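Side-chain contacts in 3-oxo-tetronate kinase (Salmonella typhimurium, PDB 3DQQ), which probably catalyses the ATP-dependent phosphorylation of 3-oxo-tetronate on its 4-oxygen, giving 3-oxo-tetronate 4-phosphate: residues Ser20-Asn25 / Gly225-Leu230; Trp301-Asp306 / Ala347-Gly352. All blocks are in the same frame, centred on the assembly; numbering follows the deposited sequence.

Interaction 1 (Ser20-Asn25 / Gly225-Leu230); sequences SFLVEN and GLAMGL
Met228 reaches across from helix 224-235 to both Phe21 and Asn25. Its CB is about equally far from both, 4.2 Å from Phe21 CD2 and 4.3 Å from Asn25 ND2, and makes no close contact. With CG anti to the backbone N (chi1 178°), the chain runs alongside the last turn of helix 12-24, and CG settles against the amide of Asn25. It is 3.6 Å from ND2 and almost as near to Asn25 CG and OD1, so the methylene lies over a face of the amide, displaced to the nitrogen side. SD carries on beyond, then the bend at chi3 (-59°) brings CE back to the phenyl ring, 3.6 Å from Phe21 CE2, in an oblique approach. A long, flexible thioether suits this place, since one chain must serve both an amide and a ring.

These two helices follow strands 5-9 and 219-222 of the parallel sheet in the sugar-binding N-terminal domain. Strand 79-83 runs between those strands, and Tyr81 on it is touched by Leu226 and Leu230. Nearer the sheet, the branched end of Leu22 turns to the second helix, with CD2 3.8 Å from Ala227 CB; the short alanine lets the leucine approach closely, its methyl also lying by Ala227 O.

Asn25, just past the helix end, folds back so that ND2 donates to Phe21 O at 2.8 Å, with an almost straight N-H...O angle of 171°. The acceptor oxygen lies in the plane of the amide, whose rotation is held jointly by this bond and by one from OD1 to Arg232 NE.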
# COMPACT_ATOMS: atom_id res chain seq x y z
N SER A 20 -6.67 26.71 -5.44
CA SER A 20 -7.00 26.55 -6.81
C SER A 20 -8.43 26.96 -7.06
O SER A 20 -8.72 27.55 -8.07
CB SER A 20 -6.77 25.13 -7.23
OG SER A 20 -7.16 25.00 -8.58
N PHE A 21 -9.35 26.62 -6.15
CA PHE A 21 -10.74 27.05 -6.30
C PHE A 21 -10.85 28.55 -6.28
O PHE A 21 -11.64 29.11 -7.02
CB PHE A 21 -11.65 26.45 -5.23
CG PHE A 21 -12.09 25.08 -5.53
CD1 PHE A 21 -11.40 23.99 -5.06
CD2 PHE A 21 -13.18 24.86 -6.33
CE1 PHE A 21 -11.77 22.69 -5.40
CE2 PHE A 21 -13.57 23.56 -6.66
CZ PHE A 21 -12.86 22.49 -6.21
N LEU A 22 -10.06 29.23 -5.45
CA LEU A 22 -10.15 30.70 -5.45
C LEU A 22 -9.71 31.25 -6.80
O LEU A 22 -10.39 32.10 -7.40
CB LEU A 22 -9.35 31.32 -4.30
CG LEU A 22 -9.77 30.94 -2.87
CD1 LEU A 22 -8.76 31.50 -1.86
CD2 LEU A 22 -11.19 31.39 -2.58
N VAL A 23 -8.61 30.72 -7.34
CA VAL A 23 -8.12 31.21 -8.62
C VAL A 23 -9.07 30.87 -9.76
O VAL A 23 -9.37 31.71 -10.59
CB VAL A 23 -6.70 30.72 -8.92
CG1 VAL A 23 -6.32 31.04 -10.35
CG2 VAL A 23 -5.72 31.36 -7.90
N GLU A 24 -9.59 29.66 -9.77
CA GLU A 24 -10.56 29.27 -10.80
C GLU A 24 -11.84 30.07 -10.73
O GLU A 24 -12.58 30.09 -11.69
CB GLU A 24 -10.89 27.78 -10.72
CG GLU A 24 -9.65 26.90 -10.98
CD GLU A 24 -9.03 27.13 -12.37
OE1 GLU A 24 -9.80 27.01 -13.34
OE2 GLU A 24 -7.81 27.44 -12.49
N ASN A 25 -12.09 30.75 -9.63
CA ASN A 25 -13.29 31.55 -9.54
C ASN A 25 -12.97 33.01 -9.38
O ASN A 25 -13.79 33.75 -8.85
CB ASN A 25 -14.15 31.04 -8.40
CG ASN A 25 -14.75 29.69 -8.70
OD1 ASN A 25 -15.78 29.64 -9.32
ND2 ASN A 25 -14.11 28.61 -8.31
N GLY A 225 -15.38 23.94 -0.67
CA GLY A 225 -16.65 24.34 -1.31
C GLY A 225 -17.14 25.75 -1.02
O GLY A 225 -17.50 26.50 -1.92
N LEU A 226 -17.16 26.11 0.26
CA LEU A 226 -17.59 27.45 0.65
C LEU A 226 -16.69 28.50 0.05
O LEU A 226 -17.17 29.56 -0.32
CB LEU A 226 -17.64 27.58 2.17
CG LEU A 226 -18.10 28.90 2.74
CD1 LEU A 226 -19.40 29.44 2.08
CD2 LEU A 226 -18.17 28.79 4.30
N ALA A 227 -15.38 28.23 -0.04
CA ALA A 227 -14.44 29.19 -0.64
C ALA A 227 -14.86 29.52 -2.06
O ALA A 227 -14.84 30.67 -2.51
CB ALA A 227 -13.02 28.66 -0.63
N MET A 228 -15.24 28.50 -2.79
CA MET A 228 -15.75 28.73 -4.14
C MET A 228 -16.91 29.71 -4.10
O MET A 228 -16.99 30.63 -4.89
CB MET A 228 -16.16 27.39 -4.77
CG MET A 228 -16.76 27.56 -6.15
SD MET A 228 -17.94 26.23 -6.53
CE MET A 228 -16.93 24.71 -6.37
N GLY A 229 -17.81 29.52 -3.15
CA GLY A 229 -18.98 30.38 -3.03
C GLY A 229 -18.61 31.79 -2.66
O GLY A 229 -19.23 32.72 -3.16
N LEU A 230 -17.62 31.96 -1.78
CA LEU A 230 -17.17 33.28 -1.42
C LEU A 230 -16.48 33.92 -2.59
O LEU A 230 -16.70 35.09 -2.83
CB LEU A 230 -16.27 33.26 -0.20
CG LEU A 230 -16.98 32.85 1.10
CD1 LEU A 230 -15.95 32.37 2.10
CD2 LEU A 230 -17.87 33.97 1.67

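Interaction 2 (Trp301-Asp306 / Ala347-Gly352); sequences WVLSQD and ARLAEG
Leu349 and Val302 meet at about a right angle, through one methyl of the leucine. CD2 of Leu349 lies 3.8 Å from Val302 CB and 3.9 Å from Val302 CG1, with Val302 CG2 a little farther away, so it rests against the CB of the valine on the side of its hydrogen, and the two valine methyls diverge from there. A beta-branched residue suits the spot because its breadth begins right at the backbone. Leu349 CG is anti to its own carbonyl carbon (chi1 -72°), a turn that brings the end of the side chain nearer to helix 288-304 than its CB direction alone would suggest.

Beneath both lies Val254 of strand 253-257: the helices 288-304 and 336-351 pack side by side over a face of the sheet in the nucleotide-binding C-terminal domain. Toward the surface, Leu303 extends to the chain just leaving helix 336-351, where its CD2 comes 3.4 Å from Gly352 O. Gly352 has no side chain, and the leucine methyl meets the backbone carbonyl itself.

On the other flank Gln305 is folded back, chi2 -47°, and its NE2 donates to Trp301 O at 3.0 Å. The same nitrogen sits over one face of the indole, toward its rim; Arg278 makes a cation-pi contact with that ring.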
# COMPACT_ATOMS: atom_id res chain seq x y z
N TRP A 301 22.67 14.25 -17.41
CA TRP A 301 21.90 13.49 -18.37
C TRP A 301 20.67 14.27 -18.83
O TRP A 301 20.41 14.36 -20.03
CB TRP A 301 21.48 12.15 -17.79
CG TRP A 301 20.68 11.37 -18.76
CD1 TRP A 301 21.14 10.59 -19.75
CD2 TRP A 301 19.25 11.29 -18.83
NE1 TRP A 301 20.12 10.03 -20.45
CE2 TRP A 301 18.94 10.43 -19.90
CE3 TRP A 301 18.20 11.86 -18.10
CZ2 TRP A 301 17.63 10.12 -20.26
CZ3 TRP A 301 16.91 11.55 -18.45
CH2 TRP A 301 16.64 10.69 -19.53
N VAL A 302 19.91 14.81 -17.88
CA VAL A 302 18.70 15.51 -18.23
C VAL A 302 19.07 16.70 -19.13
O VAL A 302 18.49 16.89 -20.20
CB VAL A 302 17.92 16.04 -17.00
CG1 VAL A 302 16.82 16.95 -17.46
CG2 VAL A 302 17.35 14.89 -16.16
N LEU A 303 20.06 17.47 -18.70
CA LEU A 303 20.43 18.69 -19.40
C LEU A 303 20.98 18.41 -20.78
O LEU A 303 20.86 19.22 -21.68
CB LEU A 303 21.46 19.48 -18.60
CG LEU A 303 20.96 20.02 -17.27
CD1 LEU A 303 22.14 20.35 -16.38
CD2 LEU A 303 20.03 21.20 -17.46
N SER A 304 21.60 17.28 -20.98
CA SER A 304 22.14 17.04 -22.30
C SER A 304 21.11 16.38 -23.24
O SER A 304 21.38 16.18 -24.40
CB SER A 304 23.43 16.25 -22.18
OG SER A 304 23.13 14.92 -21.82
N GLN A 305 19.90 16.08 -22.77
CA GLN A 305 18.86 15.61 -23.68
C GLN A 305 18.43 16.73 -24.61
O GLN A 305 18.68 17.90 -24.38
CB GLN A 305 17.60 15.13 -22.95
CG GLN A 305 17.79 13.94 -22.11
CD GLN A 305 18.54 12.86 -22.82
OE1 GLN A 305 18.01 12.21 -23.72
NE2 GLN A 305 19.78 12.65 -22.42
N ASP A 306 17.74 16.33 -25.65
CA ASP A 306 17.32 17.27 -26.66
C ASP A 306 16.14 16.58 -27.34
O ASP A 306 16.30 15.79 -28.27
CB ASP A 306 18.50 17.53 -27.61
CG ASP A 306 18.08 18.17 -28.91
OD1 ASP A 306 17.09 18.96 -28.90
OD2 ASP A 306 18.74 17.86 -29.94
N ALA A 347 18.10 20.63 -6.99
CA ALA A 347 18.97 21.82 -6.89
C ALA A 347 19.84 21.94 -8.15
O ALA A 347 19.86 22.99 -8.79
CB ALA A 347 19.84 21.80 -5.63
N ARG A 348 20.49 20.86 -8.54
CA ARG A 348 21.37 20.92 -9.71
C ARG A 348 20.67 21.23 -11.02
O ARG A 348 21.18 21.98 -11.84
CB ARG A 348 22.18 19.63 -9.84
CG ARG A 348 23.23 19.52 -8.74
CD ARG A 348 23.84 18.17 -8.72
NE ARG A 348 25.19 18.15 -8.14
CZ ARG A 348 26.28 18.70 -8.70
NH1 ARG A 348 26.24 19.34 -9.88
NH2 ARG A 348 27.45 18.58 -8.08
N LEU A 349 19.47 20.68 -11.20
CA LEU A 349 18.67 20.96 -12.38
C LEU A 349 18.34 22.46 -12.44
O LEU A 349 18.50 23.11 -13.49
CB LEU A 349 17.40 20.09 -12.40
CG LEU A 349 17.66 18.62 -12.71
CD1 LEU A 349 16.44 17.76 -12.48
CD2 LEU A 349 18.14 18.49 -14.16
N ALA A 350 17.94 23.01 -11.30
CA ALA A 350 17.73 24.46 -11.20
C ALA A 350 18.99 25.22 -11.56
O ALA A 350 18.91 26.07 -12.43
CB ALA A 350 17.21 24.90 -9.82
N GLU A 351 20.14 24.91 -10.93
CA GLU A 351 21.44 25.58 -11.27
C GLU A 351 21.76 25.48 -12.76
O GLU A 351 22.32 26.36 -13.31
CB GLU A 351 22.66 25.05 -10.48
CG GLU A 351 22.62 25.14 -8.87
CD GLU A 351 23.36 23.91 -8.14
OE1 GLU A 351 24.54 23.58 -8.52
OE2 GLU A 351 22.76 23.27 -7.20
N GLY A 352 21.36 24.40 -13.41
CA GLY A 352 21.66 24.22 -14.82
C GLY A 352 20.60 24.77 -15.73
O GLY A 352 20.60 24.50 -16.92

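Interactions 1 and 2 each join a pair of helices in a different domain: residues 20-25 and 225-230 in the sugar-binding one, residues 301-306 and 347-352 in the nucleotide-binding one. Their centres are 36 Å apart and their nearest atoms about 24 Å, so neither touches the other. Interaction 1 brings together helices 200 residues apart in sequence and is buried, away from the annotated sites, whereas interaction 2 closes a span of only 41 and reaches the surface. Interaction 2 is also the one with an annotated site nearby: the side chain of Leu349 is about 10 Å from that of Thr364, which probably binds ATP, by analogy with relatives.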